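Local coordinates for hypothetical protein (Aquifex aeolicus, PDB 2HEK), which is of unknown function but binds zinc and GDP, and as an HD-domain protein may act as a dGTPase, at residues K310-Y321 against L346-D357. Numbering follows the deposited sequence.
Sequences KVRFDEVEKEVY and LKPIKLYRIYVD
Leu351 N reaches Val316 O at 2.7 Å, and the return bond from Val316 N to Leu351 O, at 2.8 Å, completes a hydrogen-bonded antiparallel pair. Strands 311-318 and 349-356 run antiparallel (178°) in a three-stranded sheet, with 349-356 in the middle and 284-289 beyond it. Extended beyond CG (chi2 177°), Glu317 brings OE2 to the edge of the Tyr352 ring, in plane, the carboxylate turned 84° from the ring; Glu315 CG lies at the same ring's edge. Lys350 NZ forms a salt bridge with OE2 at 3.2 Å, whereas the 2.4 Å from Tyr352 OH to Glu317 OE2 is doubtfully short. A phenylalanine in place of Tyr352 would probably leave the carboxylate, within this strand pair, to the Lys350 salt bridge and freer to turn. Further along, where Val311 and Ile354 pack on helix 292-305, Ile354 CG1 lies 3.7 Å from Phe313 CD2, near the ring plane. On the other face, toward helix 224-240, Asp314 OD2 forms a salt bridge with Arg227 NE, Arg353 NH1 bonds Phe222 O and Tyr355 OH bonds Lys224 O. One water joins Asp314, Arg353 and Tyr355, donating to Asp314 OD2 and Tyr355 OH and accepting from Arg353 NH1 at 2.9 Å.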
loop_
_atom_site.group_PDB
_atom_site.type_symbol
_atom_site.label_atom_id
_atom_site.label_comp_id
_atom_site.label_asym_id
_atom_site.label_seq_id
_atom_site.Cartn_x
_atom_site.Cartn_y
_atom_site.Cartn_z
ATOM N N LYS A 310 14.229 -1.639 44.501
ATOM C CA LYS A 310 14.159 -0.411 43.712
ATOM C C LYS A 310 14.719 -0.567 42.298
ATOM O O LYS A 310 14.860 0.411 41.576
ATOM C CB LYS A 310 14.890 0.731 44.410
ATOM C CG LYS A 310 14.317 1.129 45.783
ATOM C CD LYS A 310 13.061 1.992 45.669
ATOM C CE LYS A 310 12.441 2.232 47.051
ATOM N NZ LYS A 310 11.053 2.775 46.958
ATOM N N VAL A 311 15.062 -1.784 41.909
ATOM C CA VAL A 311 15.673 -1.979 40.596
ATOM C C VAL A 311 15.121 -3.218 39.940
ATOM O O VAL A 311 14.707 -4.165 40.625
ATOM C CB VAL A 311 17.231 -2.098 40.665
ATOM C CG1 VAL A 311 17.872 -0.782 41.123
ATOM C CG2 VAL A 311 17.635 -3.253 41.555
ATOM N N ARG A 312 15.134 -3.228 38.604
ATOM C CA ARG A 312 14.791 -4.444 37.874
ATOM C C ARG A 312 15.795 -4.678 36.753
ATOM O O ARG A 312 16.334 -3.734 36.210
ATOM C CB ARG A 312 13.355 -4.367 37.332
ATOM C CG ARG A 312 12.298 -4.294 38.438
ATOM C CD ARG A 312 12.135 -5.653 39.129
ATOM N NE ARG A 312 11.025 -5.669 40.076
ATOM C CZ ARG A 312 10.991 -4.982 41.219
ATOM N NH1 ARG A 312 12.002 -4.187 41.560
ATOM N NH2 ARG A 312 9.928 -5.082 42.017
ATOM N N PHE A 313 16.061 -5.944 36.452
ATOM C CA PHE A 313 17.008 -6.320 35.406
ATOM C C PHE A 313 16.253 -7.113 34.343
ATOM O O PHE A 313 15.268 -7.791 34.640
ATOM C CB PHE A 313 18.190 -7.113 35.999
ATOM C CG PHE A 313 18.863 -6.399 37.126
ATOM C CD1 PHE A 313 18.568 -6.723 38.449
ATOM C CD2 PHE A 313 19.740 -5.355 36.869
ATOM C CE1 PHE A 313 19.163 -6.035 39.505
ATOM C CE2 PHE A 313 20.339 -4.645 37.918
ATOM C CZ PHE A 313 20.055 -4.983 39.235
ATOM N N ASP A 314 16.694 -7.012 33.099
ATOM C CA ASP A 314 16.051 -7.784 32.055
ATOM C C ASP A 314 17.115 -8.193 31.063
ATOM O O ASP A 314 17.894 -7.356 30.625
ATOM C CB ASP A 314 14.948 -6.957 31.371
ATOM C CG ASP A 314 14.035 -7.811 30.493
ATOM O OD1 ASP A 314 13.759 -8.970 30.856
ATOM O OD2 ASP A 314 13.594 -7.335 29.426
ATOM N N GLU A 315 17.160 -9.486 30.745
ATOM C CA GLU A 315 18.098 -10.005 29.750
ATOM C C GLU A 315 17.310 -10.619 28.612
ATOM O O GLU A 315 16.511 -11.531 28.815
ATOM C CB GLU A 315 19.045 -11.048 30.368
ATOM C CG GLU A 315 19.897 -10.488 31.530
ATOM C CD GLU A 315 20.896 -11.499 32.135
ATOM O OE1 GLU A 315 21.177 -12.546 31.514
ATOM O OE2 GLU A 315 21.422 -11.226 33.235
ATOM N N VAL A 316 17.522 -10.083 27.416
ATOM C CA VAL A 316 16.896 -10.617 26.197
ATOM C C VAL A 316 17.962 -11.158 25.235
ATOM O O VAL A 316 18.863 -10.431 24.817
ATOM C CB VAL A 316 16.097 -9.529 25.494
ATOM C CG1 VAL A 316 15.747 -9.987 24.128
ATOM C CG2 VAL A 316 14.861 -9.190 26.289
ATOM N N GLU A 317 17.873 -12.443 24.911
ATOM C CA GLU A 317 18.801 -13.077 23.966
ATOM C C GLU A 317 18.023 -13.992 23.019
ATOM O O GLU A 317 17.669 -15.124 23.399
ATOM C CB GLU A 317 19.927 -13.836 24.699
ATOM C CG GLU A 317 20.974 -12.909 25.362
ATOM C CD GLU A 317 22.060 -13.638 26.165
ATOM O OE1 GLU A 317 22.005 -14.881 26.309
ATOM O OE2 GLU A 317 22.984 -12.944 26.655
ATOM N N LYS A 318 17.765 -13.486 21.798
ATOM C CA LYS A 318 16.866 -14.107 20.819
ATOM C C LYS A 318 17.482 -14.382 19.439
ATOM O O LYS A 318 18.036 -13.484 18.785
ATOM C CB LYS A 318 15.645 -13.221 20.626
ATOM C CG LYS A 318 14.582 -13.809 19.744
ATOM C CD LYS A 318 13.798 -14.859 20.520
ATOM C CE LYS A 318 12.750 -15.551 19.648
ATOM N NZ LYS A 318 11.687 -16.225 20.460
ATOM N N GLU A 319 17.326 -15.617 18.977
ATOM C CA GLU A 319 17.897 -16.060 17.714
ATOM C C GLU A 319 17.038 -15.620 16.539
ATOM O O GLU A 319 15.868 -15.931 16.472
ATOM C CB GLU A 319 18.022 -17.592 17.686
ATOM C CG GLU A 319 19.303 -18.166 18.320
ATOM C CD GLU A 319 19.515 -19.626 17.939
ATOM O OE1 GLU A 319 18.623 -20.462 18.235
ATOM O OE2 GLU A 319 20.567 -19.935 17.328
ATOM N N VAL A 320 17.661 -14.940 15.595
ATOM C CA VAL A 320 16.986 -14.404 14.420
ATOM C C VAL A 320 16.855 -15.511 13.363
ATOM O O VAL A 320 15.945 -15.494 12.522
ATOM C CB VAL A 320 17.808 -13.223 13.886
ATOM C CG1 VAL A 320 17.340 -12.755 12.486
ATOM C CG2 VAL A 320 17.802 -12.074 14.919
ATOM N N TYR A 321 17.775 -16.471 13.409
ATOM C CA TYR A 321 17.671 -17.667 12.590
ATOM C C TYR A 321 18.152 -18.841 13.445
ATOM O O TYR A 321 19.240 -18.782 14.010
ATOM C CB TYR A 321 18.525 -17.538 11.341
ATOM C CG TYR A 321 18.732 -18.858 10.603
ATOM C CD1 TYR A 321 17.643 -19.572 10.095
ATOM C CD2 TYR A 321 20.012 -19.379 10.404
ATOM C CE1 TYR A 321 17.822 -20.788 9.413
ATOM C CE2 TYR A 321 20.207 -20.594 9.723
ATOM C CZ TYR A 321 19.109 -21.289 9.228
ATOM O OH TYR A 321 19.280 -22.491 8.545
ATOM N N LEU A 346 23.079 -13.855 9.936
ATOM C CA LEU A 346 22.198 -13.116 10.853
ATOM C C LEU A 346 22.567 -13.398 12.307
ATOM O O LEU A 346 22.537 -14.537 12.750
ATOM C CB LEU A 346 20.725 -13.493 10.642
ATOM C CG LEU A 346 20.100 -13.117 9.284
ATOM C CD1 LEU A 346 18.725 -13.807 9.072
ATOM C CD2 LEU A 346 19.962 -11.580 9.185
ATOM N N LYS A 347 22.910 -12.352 13.042
ATOM C CA LYS A 347 23.329 -12.500 14.427
ATOM C C LYS A 347 22.111 -12.461 15.380
ATOM O O LYS A 347 21.090 -11.854 15.057
ATOM C CB LYS A 347 24.358 -11.413 14.769
ATOM C CG LYS A 347 25.705 -11.550 14.019
ATOM C CD LYS A 347 26.617 -10.313 14.225
ATOM C CE LYS A 347 28.093 -10.631 13.892
ATOM N NZ LYS A 347 29.011 -9.457 14.087
ATOM N N PRO A 348 22.214 -13.123 16.547
ATOM C CA PRO A 348 21.131 -13.044 17.526
ATOM C C PRO A 348 20.974 -11.650 18.136
ATOM O O PRO A 348 21.901 -10.839 18.134
ATOM C CB PRO A 348 21.551 -14.038 18.608
ATOM C CG PRO A 348 23.066 -14.095 18.492
ATOM C CD PRO A 348 23.322 -13.979 17.013
ATOM N N ILE A 349 19.774 -11.362 18.608
ATOM C CA ILE A 349 19.535 -10.118 19.319
ATOM C C ILE A 349 19.954 -10.349 20.772
ATOM O O ILE A 349 19.507 -11.304 21.397
ATOM C CB ILE A 349 18.024 -9.717 19.225
ATOM C CG1 ILE A 349 17.640 -9.435 17.761
ATOM C CG2 ILE A 349 17.675 -8.539 20.196
ATOM C CD1 ILE A 349 16.091 -9.607 17.466
ATOM N N LYS A 350 20.780 -9.466 21.312
ATOM C CA LYS A 350 21.202 -9.560 22.731
ATOM C C LYS A 350 21.041 -8.206 23.355
ATOM O O LYS A 350 21.727 -7.272 22.959
ATOM C CB LYS A 350 22.679 -9.973 22.819
ATOM C CG LYS A 350 22.947 -11.441 22.503
ATOM C CD LYS A 350 24.440 -11.693 22.225
ATOM C CE LYS A 350 25.257 -11.861 23.500
ATOM N NZ LYS A 350 24.994 -13.199 24.140
ATOM N N LEU A 351 20.144 -8.072 24.332
ATOM C CA LEU A 351 19.925 -6.782 24.953
ATOM C C LEU A 351 19.848 -6.960 26.447
ATOM O O LEU A 351 19.187 -7.897 26.935
ATOM C CB LEU A 351 18.616 -6.129 24.437
ATOM C CG LEU A 351 18.560 -5.632 22.976
ATOM C CD1 LEU A 351 17.098 -5.577 22.490
ATOM C CD2 LEU A 351 19.204 -4.264 22.821
ATOM N N TYR A 352 20.489 -6.053 27.179
ATOM C CA TYR A 352 20.473 -6.131 28.646
ATOM C C TYR A 352 20.001 -4.808 29.147
ATOM O O TYR A 352 20.497 -3.780 28.738
ATOM C CB TYR A 352 21.884 -6.466 29.198
ATOM C CG TYR A 352 22.477 -7.611 28.437
ATOM C CD1 TYR A 352 23.347 -7.378 27.382
ATOM C CD2 TYR A 352 22.087 -8.913 28.713
ATOM C CE1 TYR A 352 23.861 -8.435 26.647
ATOM C CE2 TYR A 352 22.557 -9.959 27.966
ATOM C CZ TYR A 352 23.466 -9.702 26.953
ATOM O OH TYR A 352 23.939 -10.744 26.211
ATOM N N ARG A 353 18.997 -4.824 30.006
ATOM C CA ARG A 353 18.429 -3.575 30.470
ATOM C C ARG A 353 18.479 -3.494 31.979
ATOM O O ARG A 353 18.272 -4.493 32.657
ATOM C CB ARG A 353 16.964 -3.402 29.991
ATOM C CG ARG A 353 16.868 -2.703 28.626
ATOM C CD ARG A 353 17.205 -3.630 27.489
ATOM N NE ARG A 353 16.869 -2.985 26.204
ATOM C CZ ARG A 353 15.759 -3.228 25.499
ATOM N NH1 ARG A 353 14.866 -4.139 25.919
ATOM N NH2 ARG A 353 15.562 -2.574 24.344
ATOM N N ILE A 354 18.713 -2.298 32.488
ATOM C CA ILE A 354 18.552 -2.055 33.941
ATOM C C ILE A 354 17.554 -0.925 34.111
ATOM O O ILE A 354 17.664 0.123 33.474
ATOM C CB ILE A 354 19.893 -1.689 34.663
ATOM C CG1 ILE A 354 20.923 -2.807 34.487
ATOM C CG2 ILE A 354 19.664 -1.457 36.173
ATOM C CD1 ILE A 354 22.345 -2.442 34.997
ATOM N N TYR A 355 16.577 -1.154 34.964
ATOM C CA TYR A 355 15.537 -0.171 35.224
ATOM C C TYR A 355 15.581 0.211 36.700
ATOM O O TYR A 355 15.796 -0.661 37.545
ATOM C CB TYR A 355 14.175 -0.827 34.987
ATOM C CG TYR A 355 13.947 -1.316 33.562
ATOM C CD1 TYR A 355 14.140 -2.645 33.236
ATOM C CD2 TYR A 355 13.520 -0.431 32.552
ATOM C CE1 TYR A 355 13.905 -3.129 31.919
ATOM C CE2 TYR A 355 13.273 -0.900 31.240
ATOM C CZ TYR A 355 13.482 -2.248 30.941
ATOM O OH TYR A 355 13.263 -2.748 29.671
ATOM N N VAL A 356 15.308 1.478 37.004
ATOM C CA VAL A 356 15.241 1.934 38.398
ATOM C C VAL A 356 13.989 2.749 38.713
ATOM O O VAL A 356 13.486 3.488 37.866
ATOM C CB VAL A 356 16.489 2.768 38.793
ATOM C CG1 VAL A 356 17.732 1.944 38.647
ATOM C CG2 VAL A 356 16.603 3.994 37.930
ATOM N N ASP A 357 13.496 2.598 39.940
ATOM C CA ASP A 357 12.448 3.461 40.489
ATOM C C ASP A 357 12.656 4.892 40.012
ATOM O O ASP A 357 13.757 5.423 40.104
ATOM C CB ASP A 357 12.489 3.388 42.016
ATOM C CG ASP A 357 11.284 4.043 42.675
ATOM O OD1 ASP A 357 10.567 3.330 43.418
ATOM O OD2 ASP A 357 11.058 5.256 42.448
HETATM O O HOH W 1 14.357 -5.098 28.571
HETATM O O HOH W 2 20.451 -15.571 14.823
#